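Local coordinates for protein ORF48 (PDB 3U6X) that probably serves as the upper protein of the baseplate of a lactococcal phage, here represented by a fragment with an immunoglobulin-like domain, at residues 48-53 with 57-62; 79-84 with 88-93. All coordinates share one frame; numbering follows the deposited sequence.

Overall arrangement
Read from the N terminus, the chain forms strands 3-8 and 16-22 before it reaches contact 1, in which 48-53 turns back on 57-62 and closes the hairpin of strands 43-53 and 56-60. That loop is complete before contact 2 begins, where 79-84 and 88-93 close a second hairpin from strands 78-83 and 86-92; the two neither nest nor cross. Their centres lie about 14 Å apart, with strand 16-22 between the hairpins in the order of the antiparallel sheet. They nevertheless meet in the core, where Met61 CE packs on Phe90 CE1 at 3.6 Å. Contact 1 continues the sheet into a neighbouring subunit, whereas contact 2 lies near the centre of the chain.

Contact 1 (48-53 with 57-62); sequences VSLSYD and VYVEMP
Strands 49-53 and 57-60 run antiparallel as the two arms of a beta hairpin, their axes 4.7 Å apart and their directions at 162°. Two hydrogen-bonded pairs, Ser49 with Glu60 and Ser51 with Tyr58, alternate with the non-hydrogen-bonded pairs Leu50-Val59 and Tyr52-Val57. Each hydrogen-bonded pair is joined twice; the bond from Tyr58 N to Ser51 O is 2.7 Å long and nearly straight at the hydrogen.

The side chains divide between two faces. On the apolar one, Tyr52 lies alongside Val57, its CE1 3.5 Å from Val57 CG1, and both valine methyls press on the CD1-CE1 side of the ring. Leu50 brings CD2 within 3.8 Å of Val59 CG2, while Val48 CG1 touches both Val59 CG1 and Met61 CG. Val18 and Phe90 line this side further, and Tyr52 OH donates a hydrogen bond to Pro14 O. The other face is more polar: Ser49 and Glu60 meet through their CB atoms, and Tyr58 leans across Ser51 toward the hairpin end. With its CG anti to its own carbonyl carbon (chi1 -54°), the ring runs over to Asp53, and Tyr58 OH donates to Asp53 OD2 over 2.6 Å. The carboxylate stands nearly perpendicular to the ring, at 87°, and takes the bond on the anti side of OD2.

Asp53 OD1 meanwhile bonds Thr42 of a neighbouring subunit, and Ser51 and Tyr52 pair with a strand of that subunit, which extends the beta sheet from one subunit into the next. One carboxylate is thus held by both oxygens, from its own hairpin and from the neighbour, which would tend to keep it ionised and to couple the end of the hairpin to the assembly.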
loop_
_atom_site.group_PDB
_atom_site.type_symbol
_atom_site.label_atom_id
_atom_site.label_comp_id
_atom_site.label_asym_id
_atom_site.label_seq_id
_atom_site.Cartn_x
_atom_site.Cartn_y
_atom_site.Cartn_z
ATOM N N VAL V 48 -5.463 -8.416 -56.426
ATOM C CA VAL V 48 -5.624 -6.981 -56.630
ATOM C C VAL V 48 -4.316 -6.274 -56.925
ATOM O O VAL V 48 -3.242 -6.713 -56.513
ATOM C CB VAL V 48 -6.447 -6.268 -55.502
ATOM C CG1 VAL V 48 -7.854 -6.833 -55.407
ATOM C CG2 VAL V 48 -5.741 -6.317 -54.136
ATOM N N SER V 49 -4.435 -5.140 -57.601
ATOM C CA SER V 49 -3.326 -4.240 -57.899
ATOM C C SER V 49 -3.739 -2.902 -57.271
ATOM O O SER V 49 -4.776 -2.352 -57.624
ATOM C CB SER V 49 -3.080 -4.136 -59.405
ATOM O OG SER V 49 -1.849 -3.482 -59.667
ATOM N N LEU V 50 -3.017 -2.461 -56.248
ATOM C CA LEU V 50 -3.348 -1.235 -55.527
ATOM C C LEU V 50 -2.481 -0.015 -55.913
ATOM O O LEU V 50 -1.273 -0.107 -56.198
ATOM C CB LEU V 50 -3.427 -1.457 -53.998
ATOM C CG LEU V 50 -4.306 -2.622 -53.526
ATOM C CD1 LEU V 50 -4.167 -2.840 -52.064
ATOM C CD2 LEU V 50 -5.745 -2.425 -53.897
ATOM N N SER V 51 -3.156 1.123 -55.946
ATOM C CA SER V 51 -2.663 2.421 -56.369
ATOM C C SER V 51 -3.297 3.466 -55.418
ATOM O O SER V 51 -4.492 3.364 -55.112
ATOM C CB SER V 51 -3.155 2.658 -57.794
ATOM O OG SER V 51 -2.256 3.469 -58.516
ATOM N N TYR V 52 -2.523 4.485 -54.991
ATOM C CA TYR V 52 -3.030 5.460 -54.021
ATOM C C TYR V 52 -2.842 6.941 -54.302
ATOM O O TYR V 52 -1.736 7.412 -54.608
ATOM C CB TYR V 52 -2.394 5.190 -52.636
ATOM C CG TYR V 52 -2.633 3.816 -52.059
ATOM C CD1 TYR V 52 -3.709 3.578 -51.216
ATOM C CD2 TYR V 52 -1.762 2.761 -52.330
ATOM C CE1 TYR V 52 -3.920 2.322 -50.654
ATOM C CE2 TYR V 52 -1.988 1.493 -51.810
ATOM C CZ TYR V 52 -3.056 1.286 -50.952
ATOM O OH TYR V 52 -3.292 0.066 -50.389
ATOM N N ASP V 53 -3.911 7.686 -54.038
ATOM C CA ASP V 53 -3.967 9.150 -54.006
ATOM C C ASP V 53 -4.440 9.528 -52.593
ATOM O O ASP V 53 -4.791 8.620 -51.817
ATOM C CB ASP V 53 -4.931 9.699 -55.068
ATOM C CG ASP V 53 -4.321 9.888 -56.449
ATOM O OD1 ASP V 53 -3.063 9.985 -56.547
ATOM O OD2 ASP V 53 -5.095 9.963 -57.430
ATOM N N VAL V 57 -8.151 4.932 -52.885
ATOM C CA VAL V 57 -7.462 3.701 -53.252
ATOM C C VAL V 57 -8.036 3.287 -54.603
ATOM O O VAL V 57 -9.255 3.176 -54.749
ATOM C CB VAL V 57 -7.643 2.542 -52.223
ATOM C CG1 VAL V 57 -6.694 1.394 -52.529
ATOM C CG2 VAL V 57 -7.428 3.017 -50.807
ATOM N N TYR V 58 -7.164 3.027 -55.571
ATOM C CA TYR V 58 -7.572 2.493 -56.861
ATOM C C TYR V 58 -7.297 0.987 -56.826
ATOM O O TYR V 58 -6.152 0.587 -56.658
ATOM C CB TYR V 58 -6.843 3.199 -58.002
ATOM C CG TYR V 58 -6.998 4.702 -57.950
ATOM C CD1 TYR V 58 -8.159 5.321 -58.410
ATOM C CD2 TYR V 58 -5.973 5.511 -57.465
ATOM C CE1 TYR V 58 -8.313 6.707 -58.341
ATOM C CE2 TYR V 58 -6.110 6.897 -57.407
ATOM C CZ TYR V 58 -7.281 7.490 -57.846
ATOM O OH TYR V 58 -7.406 8.854 -57.780
ATOM N N VAL V 59 -8.362 0.175 -56.845
ATOM C CA VAL V 59 -8.323 -1.281 -56.751
ATOM C C VAL V 59 -8.541 -1.890 -58.123
ATOM O O VAL V 59 -9.641 -1.816 -58.671
ATOM C CB VAL V 59 -9.361 -1.804 -55.724
ATOM C CG1 VAL V 59 -9.208 -3.298 -55.504
ATOM C CG2 VAL V 59 -9.252 -1.056 -54.390
ATOM N N GLU V 60 -7.481 -2.472 -58.680
ATOM C CA GLU V 60 -7.502 -3.154 -59.970
ATOM C C GLU V 60 -7.587 -4.674 -59.746
ATOM O O GLU V 60 -6.742 -5.229 -59.068
ATOM C CB GLU V 60 -6.261 -2.798 -60.780
ATOM C CG GLU V 60 -6.536 -1.818 -61.897
ATOM C CD GLU V 60 -6.061 -2.293 -63.252
ATOM O OE1 GLU V 60 -6.929 -2.628 -64.090
ATOM O OE2 GLU V 60 -4.829 -2.344 -63.474
ATOM N N MET V 61 -8.609 -5.323 -60.299
ATOM C CA MET V 61 -8.928 -6.746 -60.168
ATOM C C MET V 61 -9.057 -7.364 -61.574
ATOM O O MET V 61 -9.352 -6.627 -62.502
ATOM C CB MET V 61 -10.317 -6.863 -59.492
ATOM C CG MET V 61 -10.348 -6.377 -58.084
ATOM S SD MET V 61 -12.037 -6.126 -57.539
ATOM C CE MET V 61 -12.106 -4.380 -57.705
ATOM N N PRO V 62 -8.983 -8.703 -61.765
ATOM C CA PRO V 62 -9.235 -9.250 -63.101
ATOM C C PRO V 62 -10.690 -8.997 -63.492
ATOM O O PRO V 62 -11.593 -8.981 -62.634
ATOM C CB PRO V 62 -8.969 -10.752 -62.931
ATOM C CG PRO V 62 -8.157 -10.871 -61.703
ATOM C CD PRO V 62 -8.687 -9.789 -60.811
#

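Contact 2 (79-84 with 88-93); sequences LLVIKE and LCFKMS
Four backbone hydrogen bonds join Leu79 to Phe90 and Val81 to Leu88, two for each pair; the one from Phe90 N to Leu79 O spans 2.8 Å. Between the two pairs sits the non-hydrogen-bonded pair Leu80-Cys89, and Leu80 CA adds a CA-H...O contact to Leu88 O at 3.4 Å. The strands 79-83 and 88-92 run almost exactly antiparallel, 177° between their directions, as neighbouring arms of a beta hairpin in the immunoglobulin-like domain; strand 70-74 flanks one arm and strand 16-22 the other.

Apolar contacts fall on both faces. On that of Leu79, Val81, Leu88 and Phe90, the Phe90 ring turns its CD2-CE2 edge to the opposite strand: CE2 meets Val81 CG2 at 3.9 Å, and Leu79 O lies at the same edge, in the ring plane. Leu79 CD2 instead comes in from beside the ring and off its plane, 3.7 Å from Phe90 CD2. The torsion that sets Phe90 CG anti to its carbonyl carbon (chi1 -63°) swings the ring beside Leu79. Phe4 stacks on Phe90, and Val18 packs against it. On the reverse face, Leu80 CD2 rests against CB and SG of Cys89, 3.7 Å from CB; Tyr21 touches both residues.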
loop_
_atom_site.group_PDB
_atom_site.type_symbol
_atom_site.label_atom_id
_atom_site.label_comp_id
_atom_site.label_asym_id
_atom_site.label_seq_id
_atom_site.Cartn_x
_atom_site.Cartn_y
_atom_site.Cartn_z
ATOM N N LEU V 79 -16.967 -2.344 -47.570
ATOM C CA LEU V 79 -17.881 -1.996 -48.657
ATOM C C LEU V 79 -18.163 -3.294 -49.403
ATOM O O LEU V 79 -17.242 -4.092 -49.648
ATOM C CB LEU V 79 -17.245 -0.976 -49.619
ATOM C CG LEU V 79 -18.109 -0.488 -50.809
ATOM C CD1 LEU V 79 -17.882 0.955 -51.075
ATOM C CD2 LEU V 79 -17.838 -1.266 -52.073
ATOM N N LEU V 80 -19.435 -3.505 -49.741
ATOM C CA LEU V 80 -19.875 -4.662 -50.516
ATOM C C LEU V 80 -20.489 -4.197 -51.821
ATOM O O LEU V 80 -21.030 -3.099 -51.885
ATOM C CB LEU V 80 -20.956 -5.475 -49.772
ATOM C CG LEU V 80 -20.668 -6.052 -48.401
ATOM C CD1 LEU V 80 -21.895 -6.741 -47.869
ATOM C CD2 LEU V 80 -19.519 -7.030 -48.425
ATOM N N VAL V 81 -20.446 -5.067 -52.836
ATOM C CA VAL V 81 -21.153 -4.922 -54.092
ATOM C C VAL V 81 -21.972 -6.207 -54.137
ATOM O O VAL V 81 -21.404 -7.297 -54.059
ATOM C CB VAL V 81 -20.246 -4.752 -55.329
ATOM C CG1 VAL V 81 -21.096 -4.612 -56.584
ATOM C CG2 VAL V 81 -19.303 -3.552 -55.163
ATOM N N ILE V 82 -23.302 -6.078 -54.149
ATOM C CA ILE V 82 -24.227 -7.223 -54.193
ATOM C C ILE V 82 -25.067 -7.224 -55.483
ATOM O O ILE V 82 -25.733 -6.235 -55.786
ATOM C CB ILE V 82 -25.120 -7.311 -52.926
ATOM C CG1 ILE V 82 -24.298 -7.133 -51.640
ATOM C CG2 ILE V 82 -25.920 -8.617 -52.893
ATOM C CD1 ILE V 82 -25.083 -6.952 -50.317
ATOM N N LYS V 83 -25.001 -8.331 -56.245
ATOM C CA LYS V 83 -25.786 -8.579 -57.445
ATOM C C LYS V 83 -26.427 -9.941 -57.212
ATOM O O LYS V 83 -25.799 -10.972 -57.453
ATOM C CB LYS V 83 -24.925 -8.538 -58.728
ATOM C CG LYS V 83 -25.740 -8.574 -60.023
ATOM C CD LYS V 83 -24.863 -8.480 -61.265
ATOM C CE LYS V 83 -25.380 -9.333 -62.408
ATOM N NZ LYS V 83 -25.225 -10.797 -62.151
ATOM N N GLU V 84 -27.657 -9.926 -56.668
ATOM C CA GLU V 84 -28.479 -11.091 -56.327
ATOM C C GLU V 84 -27.782 -11.944 -55.250
ATOM O O GLU V 84 -27.650 -11.476 -54.127
ATOM C CB GLU V 84 -28.917 -11.917 -57.571
ATOM C CG GLU V 84 -29.538 -11.150 -58.736
ATOM C CD GLU V 84 -29.435 -11.810 -60.108
ATOM O OE1 GLU V 84 -28.415 -12.480 -60.403
ATOM O OE2 GLU V 84 -30.373 -11.609 -60.912
ATOM N N LEU V 88 -19.112 -9.136 -53.881
ATOM C CA LEU V 88 -17.730 -8.683 -54.029
ATOM C C LEU V 88 -17.461 -7.812 -52.759
ATOM O O LEU V 88 -18.087 -6.765 -52.555
ATOM C CB LEU V 88 -17.518 -7.900 -55.336
ATOM C CG LEU V 88 -16.056 -7.623 -55.736
ATOM C CD1 LEU V 88 -15.296 -8.929 -56.074
ATOM C CD2 LEU V 88 -15.996 -6.666 -56.917
ATOM N N CYS V 89 -16.622 -8.332 -51.857
ATOM C CA CYS V 89 -16.331 -7.744 -50.550
ATOM C C CYS V 89 -14.990 -7.028 -50.507
ATOM O O CYS V 89 -13.960 -7.617 -50.841
ATOM C CB CYS V 89 -16.430 -8.836 -49.486
ATOM S SG CYS V 89 -16.027 -8.310 -47.804
ATOM N N PHE V 90 -15.003 -5.761 -50.053
ATOM C CA PHE V 90 -13.806 -4.932 -49.922
ATOM C C PHE V 90 -13.556 -4.692 -48.447
ATOM O O PHE V 90 -14.412 -4.122 -47.777
ATOM C CB PHE V 90 -13.963 -3.591 -50.674
ATOM C CG PHE V 90 -14.126 -3.700 -52.177
ATOM C CD1 PHE V 90 -13.042 -3.511 -53.027
ATOM C CD2 PHE V 90 -15.373 -3.961 -52.741
ATOM C CE1 PHE V 90 -13.194 -3.608 -54.410
ATOM C CE2 PHE V 90 -15.531 -4.052 -54.130
ATOM C CZ PHE V 90 -14.440 -3.869 -54.958
ATOM N N LYS V 91 -12.414 -5.174 -47.923
ATOM C CA LYS V 91 -12.069 -4.996 -46.510
ATOM C C LYS V 91 -10.844 -4.124 -46.406
ATOM O O LYS V 91 -9.794 -4.472 -46.939
ATOM C CB LYS V 91 -11.844 -6.343 -45.780
ATOM C CG LYS V 91 -13.107 -7.168 -45.461
ATOM C CD LYS V 91 -13.944 -6.570 -44.351
ATOM C CE LYS V 91 -14.682 -7.538 -43.459
ATOM N NZ LYS V 91 -15.671 -8.372 -44.174
ATOM N N MET V 92 -10.988 -2.962 -45.778
ATOM C CA MET V 92 -9.883 -2.038 -45.580
ATOM C C MET V 92 -9.275 -2.229 -44.188
ATOM O O MET V 92 -9.981 -2.425 -43.197
ATOM C CB MET V 92 -10.363 -0.599 -45.767
ATOM C CG MET V 92 -9.251 0.426 -45.691
ATOM S SD MET V 92 -9.455 1.733 -46.899
ATOM C CE MET V 92 -10.702 2.548 -46.190
ATOM N N SER V 93 -7.958 -2.172 -44.124
ATOM C CA SER V 93 -7.227 -2.274 -42.875
ATOM C C SER V 93 -6.750 -0.878 -42.482
ATOM O O SER V 93 -6.109 -0.196 -43.296
ATOM C CB SER V 93 -6.026 -3.203 -43.035
ATOM O OG SER V 93 -6.421 -4.537 -43.315
#